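Local coordinates for predicted acetamidase/formamidase (Thermoanaerobacter tengcongensis, PDB 3TKK), which probably hydrolyses carbon-nitrogen bonds of short linear amides such as acetamide and formamide, and binds zinc and calcium ions, at the interface of chains A and B. Sequence-based numbering; all coordinates share one arbitrary frame. Chains: chain A/B, Predicted acetamidase/formamidase.

Contact 1: the interface of chains A and B. Residues chain A 245, 264, 267-268, 287; chain B 101, 194-195.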
ATOM      1  N   VAL A 245       0.632 -10.847   6.481  1.00 21.33           N
ATOM      2  CA  VAL A 245      -0.110 -10.673   7.733  1.00 22.32           C
ATOM      3  C   VAL A 245       0.050 -11.842   8.657  1.00 23.60           C
ATOM      4  O   VAL A 245       0.303 -11.655   9.831  1.00 24.12           O
ATOM      5  CB  VAL A 245      -1.635 -10.423   7.397  1.00 23.31           C
ATOM      6  CG1 VAL A 245      -2.576 -10.280   8.619  1.00 23.81           C
ATOM      7  CG2 VAL A 245      -1.710  -9.176   6.629  1.00 21.65           C
ATOM      8  N   ALA A 264      -5.312  -9.591  15.888  1.00 31.72           N
ATOM      9  CA  ALA A 264      -6.056  -9.234  14.694  1.00 30.66           C
ATOM     10  C   ALA A 264      -6.617  -7.816  14.770  1.00 30.56           C
ATOM     11  O   ALA A 264      -6.579  -7.052  13.754  1.00 29.23           O
ATOM     12  CB  ALA A 264      -7.209 -10.233  14.419  1.00 31.47           C
ATOM     13  N   PHE A 267      -3.751  -5.240  14.597  1.00 28.37           N
ATOM     14  CA  PHE A 267      -3.259  -5.147  13.240  1.00 26.70           C
ATOM     15  C   PHE A 267      -4.258  -4.362  12.361  1.00 26.18           C
ATOM     16  O   PHE A 267      -3.842  -3.666  11.417  1.00 25.02           O
ATOM     17  CB  PHE A 267      -3.161  -6.529  12.662  1.00 26.31           C
ATOM     18  CG  PHE A 267      -1.892  -7.289  13.075  1.00 27.07           C
ATOM     19  CD1 PHE A 267      -1.119  -6.888  14.159  1.00 27.08           C
ATOM     20  CD2 PHE A 267      -1.545  -8.402  12.408  1.00 26.42           C
ATOM     21  CE1 PHE A 267       0.045  -7.586  14.520  1.00 28.53           C
ATOM     22  CE2 PHE A 267      -0.410  -9.134  12.766  1.00 26.09           C
ATOM     23  CZ  PHE A 267       0.400  -8.703  13.840  1.00 26.89           C
ATOM     24  N   SER A 268      -5.539  -4.561  12.632  1.00 27.04           N
ATOM     25  CA  SER A 268      -6.533  -3.925  11.821  1.00 26.78           C
ATOM     26  C   SER A 268      -6.458  -2.404  11.954  1.00 26.98           C
ATOM     27  O   SER A 268      -6.933  -1.684  11.008  1.00 26.57           O
ATOM     28  CB  SER A 268      -7.956  -4.348  12.245  1.00 27.89           C
ATOM     29  OG  SER A 268      -8.860  -4.510  11.130  1.00 27.37           O
ATOM     30  N   PHE A 287       3.416  -6.205   5.124  1.00 20.13           N
ATOM     31  CA  PHE A 287       2.609  -5.661   6.244  1.00 19.97           C
ATOM     32  C   PHE A 287       3.424  -4.911   7.287  1.00 21.13           C
ATOM     33  O   PHE A 287       4.349  -5.447   7.886  1.00 19.86           O
ATOM     34  CB  PHE A 287       1.810  -6.806   6.888  1.00 19.93           C
ATOM     35  CG  PHE A 287       0.813  -6.305   7.924  1.00 22.84           C
ATOM     36  CD1 PHE A 287      -0.346  -5.665   7.505  1.00 21.02           C
ATOM     37  CD2 PHE A 287       0.993  -6.569   9.285  1.00 21.82           C
ATOM     38  CE1 PHE A 287      -1.267  -5.155   8.400  1.00 21.66           C
ATOM     39  CE2 PHE A 287       0.024  -6.057  10.198  1.00 22.78           C
ATOM     40  CZ  PHE A 287      -1.122  -5.423   9.765  1.00 22.71           C
TER
ATOM     41  N   LEU B 101      -7.125 -12.997   9.315  1.00 30.68           N
ATOM     42  CA  LEU B 101      -6.674 -14.025  10.254  1.00 33.54           C
ATOM     43  C   LEU B 101      -7.898 -14.843  10.680  1.00 34.07           C
ATOM     44  O   LEU B 101      -7.808 -15.532  11.686  1.00 37.27           O
ATOM     45  CB  LEU B 101      -6.080 -13.383  11.510  1.00 33.07           C
ATOM     46  CG  LEU B 101      -4.791 -12.564  11.172  1.00 32.62           C
ATOM     47  CD1 LEU B 101      -4.256 -11.773  12.374  1.00 32.62           C
ATOM     48  CD2 LEU B 101      -3.661 -13.460  10.643  1.00 30.78           C
ATOM     49  N   VAL B 194      -7.231  -5.481   8.290  1.00 25.94           N
ATOM     50  CA  VAL B 194      -7.043  -6.961   8.209  1.00 28.31           C
ATOM     51  C   VAL B 194      -7.695  -7.773   9.310  1.00 28.09           C
ATOM     52  O   VAL B 194      -7.869  -9.008   9.159  1.00 29.84           O
ATOM     53  CB  VAL B 194      -5.514  -7.349   8.091  1.00 26.43           C
ATOM     54  CG1 VAL B 194      -4.907  -6.585   6.875  1.00 24.41           C
ATOM     55  CG2 VAL B 194      -4.738  -6.979   9.404  1.00 26.74           C
ATOM     56  N   GLY B 195      -8.075  -7.085  10.371  1.00 28.82           N
ATOM     57  CA  GLY B 195      -8.893  -7.699  11.459  1.00 30.53           C
ATOM     58  C   GLY B 195     -10.391  -7.753  11.130  1.00 31.72           C
ATOM     59  O   GLY B 195     -11.137  -8.517  11.776  1.00 32.77           O
TER

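Contact 2: the interface of chains A and B. Residues chain A 100-101, 194; chain B 245, 264, 267, 273, 287.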
ATOM      1  N   VAL A 100       1.505  -2.722 -15.510  1.00 20.33           N
ATOM      2  CA  VAL A 100       0.047  -2.732 -15.445  1.00 21.80           C
ATOM      3  C   VAL A 100      -0.562  -2.133 -16.731  1.00 21.86           C
ATOM      4  O   VAL A 100      -1.668  -2.430 -17.070  1.00 23.46           O
ATOM      5  CB  VAL A 100      -0.307  -1.895 -14.228  1.00 20.03           C
ATOM      6  CG1 VAL A 100      -1.846  -1.582 -14.242  1.00 19.03           C
ATOM      7  CG2 VAL A 100       0.126  -2.768 -13.022  1.00 18.03           C
ATOM      8  N   LEU A 101       0.155  -1.189 -17.379  1.00 22.94           N
ATOM      9  CA  LEU A 101      -0.450  -0.457 -18.519  1.00 21.38           C
ATOM     10  C   LEU A 101       0.109  -1.133 -19.803  1.00 23.11           C
ATOM     11  O   LEU A 101      -0.053  -0.595 -20.915  1.00 24.77           O
ATOM     12  CB  LEU A 101      -0.106   1.036 -18.527  1.00 22.28           C
ATOM     13  CG  LEU A 101      -0.493   1.885 -17.249  1.00 20.74           C
ATOM     14  CD1 LEU A 101      -0.090   3.300 -17.343  1.00 20.73           C
ATOM     15  CD2 LEU A 101      -2.013   1.727 -17.010  1.00 20.69           C
ATOM     16  N   VAL A 194       4.634   0.248 -11.456  1.00 16.69           N
ATOM     17  CA  VAL A 194       3.531  -0.286 -12.389  1.00 17.09           C
ATOM     18  C   VAL A 194       3.867  -0.137 -13.871  1.00 17.76           C
ATOM     19  O   VAL A 194       3.159  -0.697 -14.750  1.00 18.82           O
ATOM     20  CB  VAL A 194       2.128   0.426 -12.070  1.00 17.18           C
ATOM     21  CG1 VAL A 194       1.610   0.177 -10.596  1.00 16.71           C
ATOM     22  CG2 VAL A 194       2.194   2.010 -12.321  1.00 17.48           C
TER
ATOM     23  N   VAL B 245      -5.046   2.069 -11.547  1.00 19.01           N
ATOM     24  CA  VAL B 245      -3.920   2.609 -12.307  1.00 17.86           C
ATOM     25  C   VAL B 245      -4.404   3.059 -13.699  1.00 19.11           C
ATOM     26  O   VAL B 245      -3.968   4.103 -14.188  1.00 18.66           O
ATOM     27  CB  VAL B 245      -2.756   1.580 -12.398  1.00 18.24           C
ATOM     28  CG1 VAL B 245      -1.524   2.085 -13.290  1.00 17.74           C
ATOM     29  CG2 VAL B 245      -2.254   1.203 -10.980  1.00 17.17           C
ATOM     30  N   ALA B 264       3.444   5.608 -18.248  1.00 20.52           N
ATOM     31  CA  ALA B 264       3.729   4.367 -17.582  1.00 21.36           C
ATOM     32  C   ALA B 264       5.014   4.505 -16.762  1.00 19.35           C
ATOM     33  O   ALA B 264       5.046   4.122 -15.545  1.00 19.62           O
ATOM     34  CB  ALA B 264       3.889   3.240 -18.646  1.00 20.05           C
ATOM     35  N   PHE B 267       4.593   6.908 -13.690  1.00 18.93           N
ATOM     36  CA  PHE B 267       3.778   6.322 -12.678  1.00 18.32           C
ATOM     37  C   PHE B 267       4.706   5.342 -11.930  1.00 17.83           C
ATOM     38  O   PHE B 267       4.528   5.152 -10.726  1.00 17.51           O
ATOM     39  CB  PHE B 267       2.596   5.479 -13.303  1.00 18.17           C
ATOM     40  CG  PHE B 267       1.316   6.336 -13.710  1.00 18.58           C
ATOM     41  CD1 PHE B 267       1.352   7.719 -13.804  1.00 19.10           C
ATOM     42  CD2 PHE B 267       0.178   5.697 -14.126  1.00 18.55           C
ATOM     43  CE1 PHE B 267       0.208   8.470 -14.152  1.00 20.19           C
ATOM     44  CE2 PHE B 267      -0.971   6.427 -14.464  1.00 18.94           C
ATOM     45  CZ  PHE B 267      -0.943   7.817 -14.498  1.00 19.39           C
ATOM     46  N   ALA B 273       0.954   2.372  -5.909  1.00 16.65           N
ATOM     47  CA  ALA B 273      -0.170   1.586  -5.642  1.00 16.66           C
ATOM     48  C   ALA B 273      -0.228   1.252  -4.120  1.00 16.87           C
ATOM     49  O   ALA B 273       0.794   0.894  -3.527  1.00 16.88           O
ATOM     50  CB  ALA B 273      -0.059   0.210  -6.493  1.00 16.48           C
ATOM     51  N   PHE B 287      -4.389   4.284  -6.447  1.00 17.34           N
ATOM     52  CA  PHE B 287      -3.086   4.577  -7.012  1.00 17.22           C
ATOM     53  C   PHE B 287      -2.869   6.094  -6.726  1.00 17.65           C
ATOM     54  O   PHE B 287      -3.720   6.950  -7.099  1.00 17.94           O
ATOM     55  CB  PHE B 287      -3.112   4.325  -8.506  1.00 17.23           C
ATOM     56  CG  PHE B 287      -1.825   4.591  -9.130  1.00 17.46           C
ATOM     57  CD1 PHE B 287      -0.726   3.833  -8.725  1.00 16.95           C
ATOM     58  CD2 PHE B 287      -1.646   5.589 -10.084  1.00 17.85           C
ATOM     59  CE1 PHE B 287       0.575   4.066  -9.276  1.00 19.07           C
ATOM     60  CE2 PHE B 287      -0.316   5.819 -10.650  1.00 17.62           C
ATOM     61  CZ  PHE B 287       0.750   5.041 -10.254  1.00 17.33           C
TER
HETATM   62  O   HOH W   1       4.283   2.373  -9.209  1.00  2.00           O

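Contact 1: the interface of chains A and B
B:Val194, in a loop of this acetamidase/formamidase-family (FmdA_AmdA) protein, plugs into a nonpolar pocket on chain A formed by helices 237-255 and 260-270 and strand 283-290. The dense part lies around its CG2 methyl. CG2 sits between the backbone N and the carbonyl carbon, while CG1 is anti to the latter (chi1 of B:Val194 -55°), a torsion that sets CG2 against A:Phe267 and A:Phe287 and leaves CG1 beside A:Val245 CG2. CG2 presses on the A:Phe267 CB at 3.6 Å and also reaches the ring corner A:Phe287 CZ at 4.0 Å. A:Val245 meets the valine tip to tip, its CG1 4.0 Å from B:Val194 CG2. The pocket wall is braced within chain A, where A:Phe287 CE2 stands 3.5 Å above one face of the A:Phe267 ring, toward the rim. Beside this core, helix 260-270 adds a polar link: the amide N of B:Gly195 donates to the hydroxyl A:Ser268 OG at 2.8 Å, a bent bond with 130° at the hydrogen. The hydroxyl points there with a chi1 of -142°, well off a staggered value, and its CB lies against the glycine CA. An alanine here has no hydroxyl, and the B:Gly195 amide would probably be left without this acceptor, the loop beside B:Val194 being less firmly tied to the helix. The looser flank belongs to B:Leu101, whose two branches spread over separate helices. Its CD1 lies 3.9 Å from A:Ala264 CA, and CD2 rests 3.9 Å from A:Val245 CG1, the two side chains running obliquely across each other. Chain A hides about 18 Å² of this leucine, against 56 Å² of B:Val194.

Contact 2: the interface of chains A and B
Two loops of chain A, bearing A:Val100 and A:Leu101 on one and A:Val194 on the other, bear on helices 237-255 and 260-270 and strand 283-290 of chain B in this predicted acetamidase/formamidase of the FmdA_AmdA family. B:Val245, on the first helix, is shared by both loops. Its CG1, anti to the backbone N (chi1 177°), lies between the two loops and packs against A:Leu101 CD2 at 3.8 Å. A:Val100 comes in obliquely at the root of the same side chain, with its CG1 3.8 Å from B:Val245 CB. From the other loop, A:Val194 slides past B:Val245 in the opposite direction, so methyls pair along both sides: CG2 of A:Val194 is 3.8 Å from B:Val245 CG1, while its CG1 lies farther off, beside B:Val245 CG2. The A:Val194 CG2 methyl also closes to 3.6 Å on the B:Phe267 CB and stands over against the CZ corner of B:Phe287. Within chain B, B:Phe287 CE2 stands 3.4 Å above one face of the B:Phe267 ring, toward its rim. The second branch of A:Leu101 reaches helix 260-270: CD1 touches the rim atom B:Phe267 CD2 at 4.0 Å, the leucine running at about a right angle to the phenylalanine side chain, and it also rests on B:Ala264. Water 1 supplies a polar bridge beside the nonpolar core. The oxygen of water 1 lies 3.1 Å from the amide A:Val194 N, with 149° at the hydrogen. The same water is 3.2 Å from the carbonyl B:Phe267 O, linking the loop backbone to a backbone oxygen of the helix that receives its methyl.

Contact 1 and contact 2 are twin patches of one two-fold interface, about 26 Å apart between the centres of their C-alpha atoms, with the chains exchanged. Both use Leu101 and Val194 from one subunit and Val245, Ala264, Phe267 and Phe287 from the other, so each subunit offers both the loops and the receiving surface. Reciprocal docking at two separate places is likely to limit rocking of the subunits, consistent with a dimer, although the structure alone does not prove one in solution.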